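Local atomic coordinates of glycerate dehydrogenase related protein (Thermoplasma acidophilum, PDB entry 3GVX), a protein that probably reduces 2-keto acids such as glyoxylate or hydroxypyruvate with NAD(P)H, as a D-2-hydroxyacid dehydrogenase. Residues R200-A211 / R226-W237. Residues are numbered along the deposited sequence; the frame is centred on the assembly and turned at random.
Sequences RKNLTIVNVARA and RSDVWYLSDVWW
N207 and Y231 meet through their polar ends: ND2 of N207 donates to OH of Y231 over 2.8 Å, with the amide and ring planes 70° apart. The asparagine reaches the phenol because its CG lies anti to the backbone N (chi1 -164°). Its other amide atom, OD1, accepts from A209 N, two residues further along, at 2.9 Å, closing an Asx turn where the strand ends. Replacing N207 by an alanine removes both amide atoms, which would probably leave Y231 OH without this donor and A209 N without its side-chain acceptor. Further back on the same face, I205 CG2 lies at the ring edge, 3.9 Å from Y231 CD1; helix 216-225 touches the tyrosine through M219 and L223. T204, V206 and L232 point to the other face, where T204 CG2 meets L232 CD1 at 3.5 Å. Parallel pairing sets this register: I205 N donates to W230 O, and I205 O accepts from L232 N at 2.6 Å. Before the strands, D228 OD2 takes N202 N on its anti lone pair at 2.7 Å and forms a salt bridge with R226 NH1, while R226 NH2 is held by the backbone O of A199. Beyond them, A211 CB sits over the five-membered ring of W237, 3.7 Å from its centroid. Strands 204-207 and 230-233, only 18° from parallel and linked by helix 216-225, form a beta-alpha-beta unit in the parallel sheet of the Rossmann-type domain, which in this family binds NAD(P).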
loop_
_atom_site.group_PDB
_atom_site.type_symbol
_atom_site.label_atom_id
_atom_site.label_comp_id
_atom_site.label_asym_id
_atom_site.label_seq_id
_atom_site.Cartn_x
_atom_site.Cartn_y
_atom_site.Cartn_z
ATOM N N ARG B 200 22.134 -4.076 3.175
ATOM C CA ARG B 200 22.450 -2.664 3.055
ATOM C C ARG B 200 22.063 -2.080 4.375
ATOM O O ARG B 200 21.320 -2.685 5.138
ATOM C CB ARG B 200 21.564 -1.975 2.034
ATOM C CG ARG B 200 21.754 -2.427 0.669
ATOM C CD ARG B 200 20.983 -1.555 -0.243
ATOM N NE ARG B 200 21.501 -1.743 -1.579
ATOM C CZ ARG B 200 21.094 -1.078 -2.644
ATOM N NH1 ARG B 200 20.140 -0.164 -2.530
ATOM N NH2 ARG B 200 21.651 -1.325 -3.817
ATOM N N LYS B 201 22.518 -0.860 4.598
ATOM C CA LYS B 201 22.196 -0.156 5.819
ATOM C C LYS B 201 20.691 0.122 5.841
ATOM O O LYS B 201 20.118 0.547 4.841
ATOM C CB LYS B 201 22.990 1.151 5.878
ATOM C CG LYS B 201 23.661 1.412 7.227
ATOM C CD LYS B 201 24.667 0.294 7.604
ATOM C CE LYS B 201 25.403 0.614 8.904
ATOM N NZ LYS B 201 25.108 -0.353 9.991
ATOM N N ASN B 202 20.062 -0.157 6.978
ATOM C CA ASN B 202 18.626 0.065 7.181
ATOM C C ASN B 202 17.693 -0.877 6.438
ATOM O O ASN B 202 16.523 -0.567 6.221
ATOM C CB ASN B 202 18.252 1.499 6.830
ATOM C CG ASN B 202 18.960 2.500 7.695
ATOM O OD1 ASN B 202 19.067 2.328 8.910
ATOM N ND2 ASN B 202 19.444 3.560 7.081
ATOM N N LEU B 203 18.216 -2.038 6.073
ATOM C CA LEU B 203 17.435 -3.024 5.357
ATOM C C LEU B 203 16.263 -3.467 6.206
ATOM O O LEU B 203 16.386 -3.608 7.419
ATOM C CB LEU B 203 18.296 -4.237 5.015
ATOM C CG LEU B 203 17.455 -5.431 4.553
ATOM C CD1 LEU B 203 16.917 -5.192 3.119
ATOM C CD2 LEU B 203 18.303 -6.696 4.633
ATOM N N THR B 204 15.123 -3.656 5.559
ATOM C CA THR B 204 13.923 -4.134 6.221
ATOM C C THR B 204 13.580 -5.453 5.562
ATOM O O THR B 204 13.473 -5.556 4.337
ATOM C CB THR B 204 12.742 -3.169 6.051
ATOM O OG1 THR B 204 13.088 -1.899 6.612
ATOM C CG2 THR B 204 11.502 -3.713 6.761
ATOM N N ILE B 205 13.430 -6.471 6.388
ATOM C CA ILE B 205 13.117 -7.781 5.885
ATOM C C ILE B 205 11.702 -8.154 6.250
ATOM O O ILE B 205 11.269 -7.986 7.388
ATOM C CB ILE B 205 14.095 -8.812 6.429
ATOM C CG1 ILE B 205 15.515 -8.343 6.099
ATOM C CG2 ILE B 205 13.765 -10.188 5.861
ATOM C CD1 ILE B 205 16.593 -9.384 6.192
ATOM N N VAL B 206 10.971 -8.642 5.261
ATOM C CA VAL B 206 9.603 -9.041 5.484
ATOM C C VAL B 206 9.464 -10.516 5.142
ATOM O O VAL B 206 9.804 -10.953 4.040
ATOM C CB VAL B 206 8.645 -8.223 4.605
ATOM C CG1 VAL B 206 7.227 -8.386 5.110
ATOM C CG2 VAL B 206 9.091 -6.757 4.570
ATOM N N ASN B 207 8.956 -11.282 6.094
ATOM C CA ASN B 207 8.787 -12.707 5.885
ATOM C C ASN B 207 7.330 -13.137 5.838
ATOM O O ASN B 207 6.628 -13.088 6.845
ATOM C CB ASN B 207 9.493 -13.488 6.993
ATOM C CG ASN B 207 9.694 -14.940 6.631
ATOM O OD1 ASN B 207 8.972 -15.488 5.796
ATOM N ND2 ASN B 207 10.669 -15.575 7.262
ATOM N N VAL B 208 6.867 -13.543 4.664
ATOM C CA VAL B 208 5.505 -14.035 4.532
ATOM C C VAL B 208 5.532 -15.461 3.971
ATOM O O VAL B 208 4.565 -15.928 3.381
ATOM C CB VAL B 208 4.637 -13.138 3.618
ATOM C CG1 VAL B 208 4.335 -11.824 4.310
ATOM C CG2 VAL B 208 5.331 -12.929 2.275
ATOM N N ALA B 209 6.655 -16.142 4.168
ATOM C CA ALA B 209 6.809 -17.515 3.696
ATOM C C ALA B 209 6.722 -18.480 4.878
ATOM O O ALA B 209 5.649 -18.757 5.389
ATOM C CB ALA B 209 8.151 -17.668 2.964
ATOM N N ARG B 210 7.868 -18.959 5.325
ATOM C CA ARG B 210 7.912 -19.873 6.449
ATOM C C ARG B 210 9.077 -19.505 7.338
ATOM O O ARG B 210 10.130 -19.085 6.857
ATOM C CB ARG B 210 8.046 -21.306 5.938
ATOM C CG ARG B 210 6.792 -21.838 5.254
ATOM C CD ARG B 210 5.780 -22.267 6.305
ATOM N NE ARG B 210 4.468 -21.646 6.127
ATOM C CZ ARG B 210 3.454 -22.184 5.455
ATOM N NH1 ARG B 210 3.591 -23.372 4.888
ATOM N NH2 ARG B 210 2.301 -21.533 5.348
ATOM N N ALA B 211 8.874 -19.649 8.638
ATOM C CA ALA B 211 9.907 -19.331 9.599
ATOM C C ALA B 211 11.173 -20.151 9.334
ATOM O O ALA B 211 12.287 -19.629 9.431
ATOM C CB ALA B 211 9.392 -19.568 11.020
ATOM N N ARG B 226 23.538 -5.870 14.029
ATOM C CA ARG B 226 23.016 -4.954 13.059
ATOM C C ARG B 226 21.659 -4.356 13.458
ATOM O O ARG B 226 20.633 -4.656 12.848
ATOM C CB ARG B 226 22.872 -5.689 11.744
ATOM C CG ARG B 226 22.517 -4.758 10.691
ATOM C CD ARG B 226 23.688 -3.847 10.538
ATOM N NE ARG B 226 24.362 -4.253 9.337
ATOM C CZ ARG B 226 23.922 -3.917 8.139
ATOM N NH1 ARG B 226 22.840 -3.158 8.036
ATOM N NH2 ARG B 226 24.515 -4.390 7.059
ATOM N N SER B 227 21.663 -3.493 14.468
ATOM C CA SER B 227 20.449 -2.862 14.982
ATOM C C SER B 227 19.641 -1.942 14.055
ATOM O O SER B 227 18.570 -1.483 14.446
ATOM C CB SER B 227 20.772 -2.081 16.263
ATOM O OG SER B 227 21.492 -0.896 15.985
ATOM N N ASP B 228 20.143 -1.649 12.856
ATOM C CA ASP B 228 19.420 -0.785 11.908
ATOM C C ASP B 228 18.488 -1.647 11.065
ATOM O O ASP B 228 17.566 -1.153 10.424
ATOM C CB ASP B 228 20.406 -0.076 10.989
ATOM C CG ASP B 228 21.364 -1.048 10.336
ATOM O OD1 ASP B 228 22.025 -1.799 11.077
ATOM O OD2 ASP B 228 21.450 -1.080 9.094
ATOM N N VAL B 229 18.746 -2.948 11.074
ATOM C CA VAL B 229 17.950 -3.891 10.311
ATOM C C VAL B 229 16.727 -4.348 11.081
ATOM O O VAL B 229 16.792 -4.630 12.277
ATOM C CB VAL B 229 18.791 -5.128 9.906
ATOM C CG1 VAL B 229 17.911 -6.149 9.183
ATOM C CG2 VAL B 229 19.955 -4.690 9.022
ATOM N N TRP B 230 15.601 -4.394 10.387
ATOM C CA TRP B 230 14.372 -4.828 11.009
ATOM C C TRP B 230 13.894 -6.092 10.366
ATOM O O TRP B 230 14.184 -6.374 9.208
ATOM C CB TRP B 230 13.290 -3.745 10.929
ATOM C CG TRP B 230 13.439 -2.726 11.987
ATOM C CD1 TRP B 230 14.518 -1.920 12.189
ATOM C CD2 TRP B 230 12.503 -2.413 13.030
ATOM N NE1 TRP B 230 14.317 -1.121 13.282
ATOM C CE2 TRP B 230 13.088 -1.395 13.813
ATOM C CE3 TRP B 230 11.229 -2.881 13.366
ATOM C CZ2 TRP B 230 12.440 -0.842 14.929
ATOM C CZ3 TRP B 230 10.583 -2.325 14.472
ATOM C CH2 TRP B 230 11.190 -1.314 15.234
ATOM N N TYR B 231 13.153 -6.861 11.139
ATOM C CA TYR B 231 12.619 -8.103 10.652
ATOM C C TYR B 231 11.135 -8.088 10.918
ATOM O O TYR B 231 10.706 -8.102 12.063
ATOM C CB TYR B 231 13.281 -9.272 11.380
ATOM C CG TYR B 231 12.810 -10.627 10.911
ATOM C CD1 TYR B 231 12.948 -11.011 9.583
ATOM C CD2 TYR B 231 12.248 -11.536 11.801
ATOM C CE1 TYR B 231 12.523 -12.265 9.147
ATOM C CE2 TYR B 231 11.823 -12.802 11.385
ATOM C CZ TYR B 231 11.969 -13.164 10.057
ATOM O OH TYR B 231 11.582 -14.415 9.646
ATOM N N LEU B 232 10.347 -8.031 9.855
ATOM C CA LEU B 232 8.903 -8.025 10.001
ATOM C C LEU B 232 8.412 -9.369 9.519
ATOM O O LEU B 232 8.644 -9.753 8.375
ATOM C CB LEU B 232 8.293 -6.910 9.161
ATOM C CG LEU B 232 9.096 -5.614 9.229
ATOM C CD1 LEU B 232 8.450 -4.626 8.281
ATOM C CD2 LEU B 232 9.172 -5.076 10.673
ATOM N N SER B 233 7.729 -10.093 10.385
ATOM C CA SER B 233 7.277 -11.400 9.964
ATOM C C SER B 233 5.882 -11.786 10.380
ATOM O O SER B 233 5.377 -11.405 11.437
ATOM C CB SER B 233 8.273 -12.457 10.436
ATOM O OG SER B 233 8.053 -13.673 9.761
ATOM N N ASP B 234 5.256 -12.553 9.508
ATOM C CA ASP B 234 3.930 -13.039 9.775
ATOM C C ASP B 234 4.044 -14.495 10.212
ATOM O O ASP B 234 3.044 -15.132 10.500
ATOM C CB ASP B 234 3.062 -12.924 8.531
ATOM C CG ASP B 234 1.665 -13.431 8.759
ATOM O OD1 ASP B 234 1.005 -12.986 9.726
ATOM O OD2 ASP B 234 1.224 -14.283 7.970
ATOM N N VAL B 235 5.271 -15.010 10.260
ATOM C CA VAL B 235 5.502 -16.396 10.660
ATOM C C VAL B 235 6.672 -16.535 11.613
ATOM O O VAL B 235 7.750 -15.978 11.397
ATOM C CB VAL B 235 5.775 -17.297 9.450
ATOM C CG1 VAL B 235 4.608 -17.232 8.475
ATOM C CG2 VAL B 235 7.095 -16.902 8.803
ATOM N N TRP B 236 6.455 -17.287 12.676
ATOM C CA TRP B 236 7.494 -17.485 13.661
ATOM C C TRP B 236 7.850 -18.961 13.768
ATOM O O TRP B 236 7.076 -19.810 13.343
ATOM C CB TRP B 236 7.019 -16.928 14.998
ATOM C CG TRP B 236 8.127 -16.721 15.921
ATOM C CD1 TRP B 236 8.500 -17.548 16.930
ATOM C CD2 TRP B 236 9.057 -15.631 15.926
ATOM N NE1 TRP B 236 9.602 -17.053 17.564
ATOM C CE2 TRP B 236 9.971 -15.877 16.970
ATOM C CE3 TRP B 236 9.214 -14.479 15.149
ATOM C CZ2 TRP B 236 11.020 -15.016 17.269
ATOM C CZ3 TRP B 236 10.259 -13.624 15.445
ATOM C CH2 TRP B 236 11.153 -13.901 16.497
ATOM N N TRP B 237 9.008 -19.285 14.327
ATOM C CA TRP B 237 9.346 -20.689 14.441
ATOM C C TRP B 237 8.470 -21.353 15.491
ATOM O O TRP B 237 8.038 -20.728 16.475
ATOM C CB TRP B 237 10.829 -20.880 14.769
ATOM C CG TRP B 237 11.736 -20.215 13.797
ATOM C CD1 TRP B 237 12.361 -20.783 12.727
ATOM C CD2 TRP B 237 12.107 -18.836 13.794
ATOM N NE1 TRP B 237 13.106 -19.843 12.062
ATOM C CE2 TRP B 237 12.974 -18.641 12.698
ATOM C CE3 TRP B 237 11.807 -17.751 14.625
ATOM C CZ2 TRP B 237 13.525 -17.397 12.391
ATOM C CZ3 TRP B 237 12.353 -16.516 14.323
ATOM C CH2 TRP B 237 13.211 -16.349 13.215
HETATM O O HOH W 1 2.766 -15.728 5.917
#